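Local structure of acetyltransferase, GNAT family (Enterococcus faecalis, 1U6M) at residues Pro50-Tyr62 against Ile71-Ile83. The protein belongs to the GNAT family and probably transfers an acyl group, most likely acetyl from acetyl-CoA. Sequence-based numbering, arbitrary orientation.
Sequences PTYRYGYQRILVY and IAVGYPAEDEKII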
# COMPACT_ATOMS: atom_id res chain seq x y z
N PRO A 50 8.29 -12.01 -2.32
CA PRO A 50 7.03 -12.42 -1.66
C PRO A 50 6.61 -11.57 -0.46
O PRO A 50 5.38 -11.26 -0.28
CB PRO A 50 7.37 -13.83 -1.19
CG PRO A 50 8.27 -14.37 -2.33
CD PRO A 50 9.20 -13.17 -2.53
N THR A 51 7.63 -11.19 0.33
CA THR A 51 7.50 -10.44 1.59
C THR A 51 7.60 -8.91 1.46
O THR A 51 7.35 -8.18 2.43
CB THR A 51 8.54 -10.89 2.67
OG1 THR A 51 9.84 -10.45 2.29
CG2 THR A 51 8.61 -12.43 2.85
N TYR A 52 7.96 -8.41 0.29
CA TYR A 52 8.07 -6.95 0.14
C TYR A 52 6.71 -6.24 0.37
O TYR A 52 5.64 -6.77 0.00
CB TYR A 52 8.66 -6.59 -1.24
CG TYR A 52 8.83 -5.11 -1.43
CD1 TYR A 52 9.53 -4.34 -0.46
CD2 TYR A 52 8.34 -4.45 -2.59
CE1 TYR A 52 9.67 -2.97 -0.59
CE2 TYR A 52 8.49 -3.04 -2.73
CZ TYR A 52 9.17 -2.32 -1.71
OH TYR A 52 9.35 -0.96 -1.81
N ARG A 53 6.76 -5.06 1.01
CA ARG A 53 5.62 -4.16 1.16
C ARG A 53 4.69 -4.14 -0.08
O ARG A 53 3.47 -4.30 0.03
CB ARG A 53 6.12 -2.76 1.46
CG ARG A 53 4.97 -1.79 1.80
CD ARG A 53 5.55 -0.37 2.01
NE ARG A 53 6.34 -0.29 3.25
CZ ARG A 53 5.83 0.08 4.44
NH1 ARG A 53 4.55 0.40 4.56
NH2 ARG A 53 6.59 0.11 5.52
N TYR A 54 5.29 -3.97 -1.25
CA TYR A 54 4.58 -3.94 -2.49
C TYR A 54 4.89 -5.14 -3.31
O TYR A 54 4.91 -5.03 -4.53
CB TYR A 54 4.96 -2.65 -3.29
CG TYR A 54 4.68 -1.40 -2.49
CD1 TYR A 54 3.38 -1.04 -2.13
CD2 TYR A 54 5.70 -0.55 -2.09
CE1 TYR A 54 3.11 0.15 -1.37
CE2 TYR A 54 5.43 0.61 -1.32
CZ TYR A 54 4.14 0.93 -0.98
OH TYR A 54 3.88 2.06 -0.25
N GLY A 55 5.17 -6.28 -2.68
CA GLY A 55 5.33 -7.53 -3.39
C GLY A 55 4.04 -7.84 -4.11
O GLY A 55 2.97 -7.58 -3.56
N TYR A 56 4.10 -8.40 -5.32
CA TYR A 56 2.84 -8.75 -6.03
C TYR A 56 1.89 -9.61 -5.20
O TYR A 56 0.70 -9.44 -5.26
CB TYR A 56 3.05 -9.30 -7.44
CG TYR A 56 3.62 -10.69 -7.46
CD1 TYR A 56 2.79 -11.80 -7.42
CD2 TYR A 56 4.99 -10.89 -7.57
CE1 TYR A 56 3.31 -13.09 -7.45
CE2 TYR A 56 5.54 -12.17 -7.58
CZ TYR A 56 4.69 -13.27 -7.52
OH TYR A 56 5.22 -14.56 -7.53
N GLN A 57 2.41 -10.47 -4.36
CA GLN A 57 1.57 -11.33 -3.56
C GLN A 57 0.73 -10.61 -2.51
O GLN A 57 -0.18 -11.19 -1.93
CB GLN A 57 2.43 -12.41 -2.96
CG GLN A 57 2.81 -13.38 -4.03
CD GLN A 57 3.83 -14.40 -3.57
OE1 GLN A 57 4.71 -14.80 -4.37
NE2 GLN A 57 3.72 -14.87 -2.29
N ARG A 58 1.06 -9.35 -2.26
CA ARG A 58 0.38 -8.55 -1.25
C ARG A 58 -0.65 -7.64 -1.91
O ARG A 58 -1.35 -6.89 -1.21
CB ARG A 58 1.42 -7.68 -0.51
CG ARG A 58 2.42 -8.47 0.26
CD ARG A 58 2.95 -7.62 1.42
NE ARG A 58 4.08 -8.22 2.15
CZ ARG A 58 3.97 -9.16 3.11
NH1 ARG A 58 2.78 -9.66 3.43
NH2 ARG A 58 5.05 -9.58 3.78
N ILE A 59 -0.74 -7.72 -3.23
CA ILE A 59 -1.47 -6.74 -4.01
C ILE A 59 -2.72 -7.28 -4.80
O ILE A 59 -2.69 -8.32 -5.51
CB ILE A 59 -0.53 -5.99 -4.99
CG1 ILE A 59 0.59 -5.28 -4.19
CG2 ILE A 59 -1.30 -4.97 -5.80
CD1 ILE A 59 1.57 -4.46 -5.02
N LEU A 60 -3.78 -6.49 -4.72
CA LEU A 60 -4.96 -6.69 -5.55
C LEU A 60 -4.99 -5.65 -6.65
O LEU A 60 -4.78 -4.46 -6.38
CB LEU A 60 -6.24 -6.61 -4.70
CG LEU A 60 -7.52 -7.35 -5.06
CD1 LEU A 60 -7.33 -8.87 -5.20
CD2 LEU A 60 -8.44 -7.03 -3.97
N VAL A 61 -5.26 -6.09 -7.88
CA VAL A 61 -5.22 -5.18 -9.04
C VAL A 61 -6.64 -4.90 -9.51
O VAL A 61 -7.49 -5.81 -9.54
CB VAL A 61 -4.33 -5.84 -10.21
CG1 VAL A 61 -4.60 -5.25 -11.55
CG2 VAL A 61 -2.85 -5.69 -9.90
N TYR A 62 -6.94 -3.65 -9.86
CA TYR A 62 -8.14 -3.36 -10.66
C TYR A 62 -7.79 -3.11 -12.13
O TYR A 62 -7.16 -2.12 -12.45
CB TYR A 62 -8.88 -2.16 -10.12
CG TYR A 62 -10.25 -2.00 -10.74
CD1 TYR A 62 -10.43 -1.34 -11.96
CD2 TYR A 62 -11.36 -2.54 -10.11
CE1 TYR A 62 -11.67 -1.18 -12.53
CE2 TYR A 62 -12.61 -2.42 -10.68
CZ TYR A 62 -12.75 -1.72 -11.87
OH TYR A 62 -14.01 -1.61 -12.37
N ILE A 71 -4.37 -0.28 -7.47
CA ILE A 71 -3.92 -1.40 -6.66
C ILE A 71 -4.36 -1.16 -5.21
O ILE A 71 -4.46 -0.03 -4.77
CB ILE A 71 -2.37 -1.58 -6.75
CG1 ILE A 71 -1.60 -0.38 -6.15
CG2 ILE A 71 -1.96 -1.96 -8.20
CD1 ILE A 71 -0.05 -0.52 -6.27
N ALA A 72 -4.64 -2.24 -4.50
CA ALA A 72 -4.90 -2.21 -3.07
C ALA A 72 -3.81 -3.08 -2.51
O ALA A 72 -3.62 -4.22 -2.98
CB ALA A 72 -6.24 -2.85 -2.76
N VAL A 73 -3.11 -2.55 -1.52
CA VAL A 73 -1.92 -3.18 -0.90
C VAL A 73 -2.06 -3.26 0.64
O VAL A 73 -2.44 -2.27 1.27
CB VAL A 73 -0.62 -2.34 -1.13
CG1 VAL A 73 0.63 -3.19 -0.64
CG2 VAL A 73 -0.51 -1.96 -2.59
N GLY A 74 -1.79 -4.44 1.20
CA GLY A 74 -1.91 -4.64 2.63
C GLY A 74 -1.28 -5.97 3.07
O GLY A 74 -0.85 -6.78 2.22
N TYR A 75 -1.27 -6.21 4.40
CA TYR A 75 -0.50 -7.32 4.95
C TYR A 75 -1.00 -7.56 6.36
O TYR A 75 -1.52 -6.61 7.02
CB TYR A 75 1.05 -7.03 4.95
CG TYR A 75 1.39 -5.57 5.24
CD1 TYR A 75 1.42 -5.08 6.57
CD2 TYR A 75 1.66 -4.67 4.19
CE1 TYR A 75 1.67 -3.69 6.83
CE2 TYR A 75 1.92 -3.30 4.45
CZ TYR A 75 1.92 -2.83 5.76
OH TYR A 75 2.17 -1.48 6.01
N PRO A 76 -0.84 -8.82 6.87
CA PRO A 76 -1.00 -9.06 8.35
C PRO A 76 -0.16 -8.08 9.14
O PRO A 76 0.94 -7.85 8.77
CB PRO A 76 -0.48 -10.47 8.56
CG PRO A 76 -0.78 -11.17 7.12
CD PRO A 76 -0.56 -10.05 6.09
N ALA A 77 -0.70 -7.49 10.21
CA ALA A 77 0.06 -6.57 11.09
C ALA A 77 1.43 -7.09 11.58
O ALA A 77 2.37 -6.32 11.78
CB ALA A 77 -0.77 -6.20 12.28
N GLU A 78 1.53 -8.40 11.83
CA GLU A 78 2.83 -8.97 12.29
C GLU A 78 3.94 -8.89 11.24
O GLU A 78 5.09 -9.10 11.60
CB GLU A 78 2.66 -10.41 12.81
CG GLU A 78 2.18 -11.42 11.77
CD GLU A 78 0.66 -11.46 11.59
OE1 GLU A 78 0.20 -12.45 10.96
OE2 GLU A 78 -0.08 -10.52 12.04
N ASP A 79 3.60 -8.54 9.98
CA ASP A 79 4.58 -8.47 8.86
C ASP A 79 5.21 -7.11 8.73
O ASP A 79 6.07 -6.91 7.90
CB ASP A 79 3.95 -8.79 7.49
CG ASP A 79 3.61 -10.24 7.30
OD1 ASP A 79 3.91 -11.00 8.21
OD2 ASP A 79 3.01 -10.64 6.27
N GLU A 80 4.79 -6.16 9.55
CA GLU A 80 5.21 -4.77 9.38
C GLU A 80 6.72 -4.44 9.53
O GLU A 80 7.22 -3.40 9.03
CB GLU A 80 4.44 -3.86 10.33
CG GLU A 80 4.38 -2.44 9.66
CD GLU A 80 3.82 -1.34 10.52
OE1 GLU A 80 3.77 -0.19 10.00
OE2 GLU A 80 3.45 -1.62 11.70
N LYS A 81 7.42 -5.29 10.26
CA LYS A 81 8.80 -5.02 10.53
C LYS A 81 9.70 -5.68 9.46
O LYS A 81 10.86 -5.33 9.35
CB LYS A 81 9.14 -5.49 11.95
CG LYS A 81 9.22 -4.36 12.95
CD LYS A 81 7.93 -3.92 13.52
CE LYS A 81 8.20 -2.67 14.38
NZ LYS A 81 7.14 -2.26 15.39
N ILE A 82 9.18 -6.60 8.67
CA ILE A 82 9.96 -7.28 7.66
C ILE A 82 9.73 -6.80 6.20
O ILE A 82 10.41 -7.32 5.28
CB ILE A 82 9.89 -8.85 7.78
CG1 ILE A 82 8.45 -9.41 7.66
CG2 ILE A 82 10.43 -9.30 9.09
CD1 ILE A 82 8.11 -10.02 6.28
N ILE A 83 8.82 -5.83 5.98
CA ILE A 83 8.28 -5.55 4.63
C ILE A 83 9.20 -4.71 3.69
O ILE A 83 9.15 -4.82 2.46
CB ILE A 83 6.79 -4.95 4.67
CG1 ILE A 83 6.72 -3.75 5.61
CG2 ILE A 83 5.74 -6.12 4.92
CD1 ILE A 83 5.38 -3.06 5.65
O HOH W 1 11.16 -9.63 4.25
O HOH W 2 -4.18 -7.00 -1.23
O HOH W 3 5.34 -11.94 5.00
O HOH W 4 0.19 -9.82 2.42
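Leu60 and Ala72 form a hydrogen-bonded pair of the antiparallel hairpin, strands 59-64 and 67-76 of the GNAT sheet: Leu60 N gives a nearly straight bond to Ala72 O (2.9 Å, 173°), and Ala72 N returns one to Leu60 O. Past the Ile59-Val73 pair the backbones draw apart, and Gly74 N reaches Arg58 O only weakly.

Branched residues suit the apolar face turned to helix 12-25. Ile59 and Val73 lie side by side, Ile59 CG1 to Val73 CG2 at 3.8 Å, while Ile59 CG2, anti to its own N, meets Ile71 CB.

Charge joins the two 3-10 turns. An extended chain carries the Arg58 guanidinium to Asp79, where Arg58 NH1 meets Asp79 OD2 on its anti side (3.0 Å) in a salt bridge. Arg58 NH2 also bonds Thr51 O at 3.0 Å, in the guanidinium plane but above the carbonyl plane, and a water held by Arg58 NH2 bonds weakly to Asp79 OD2.

Arg53 N bonds Ile83 O (2.8 Å), and Ile83 CD1 sits over the centre of the Arg53 guanidinium, 3.3 Å above its plane. That group forms salt bridges with Asp84 and Asp116; Asp116 also binds Tyr75 OH.

Backbone pairing thus gives way to arginine-centred bonding: Asp84 and Asp116 probably balance the buried charge of Arg53, and Asp79 that of partly exposed Arg58.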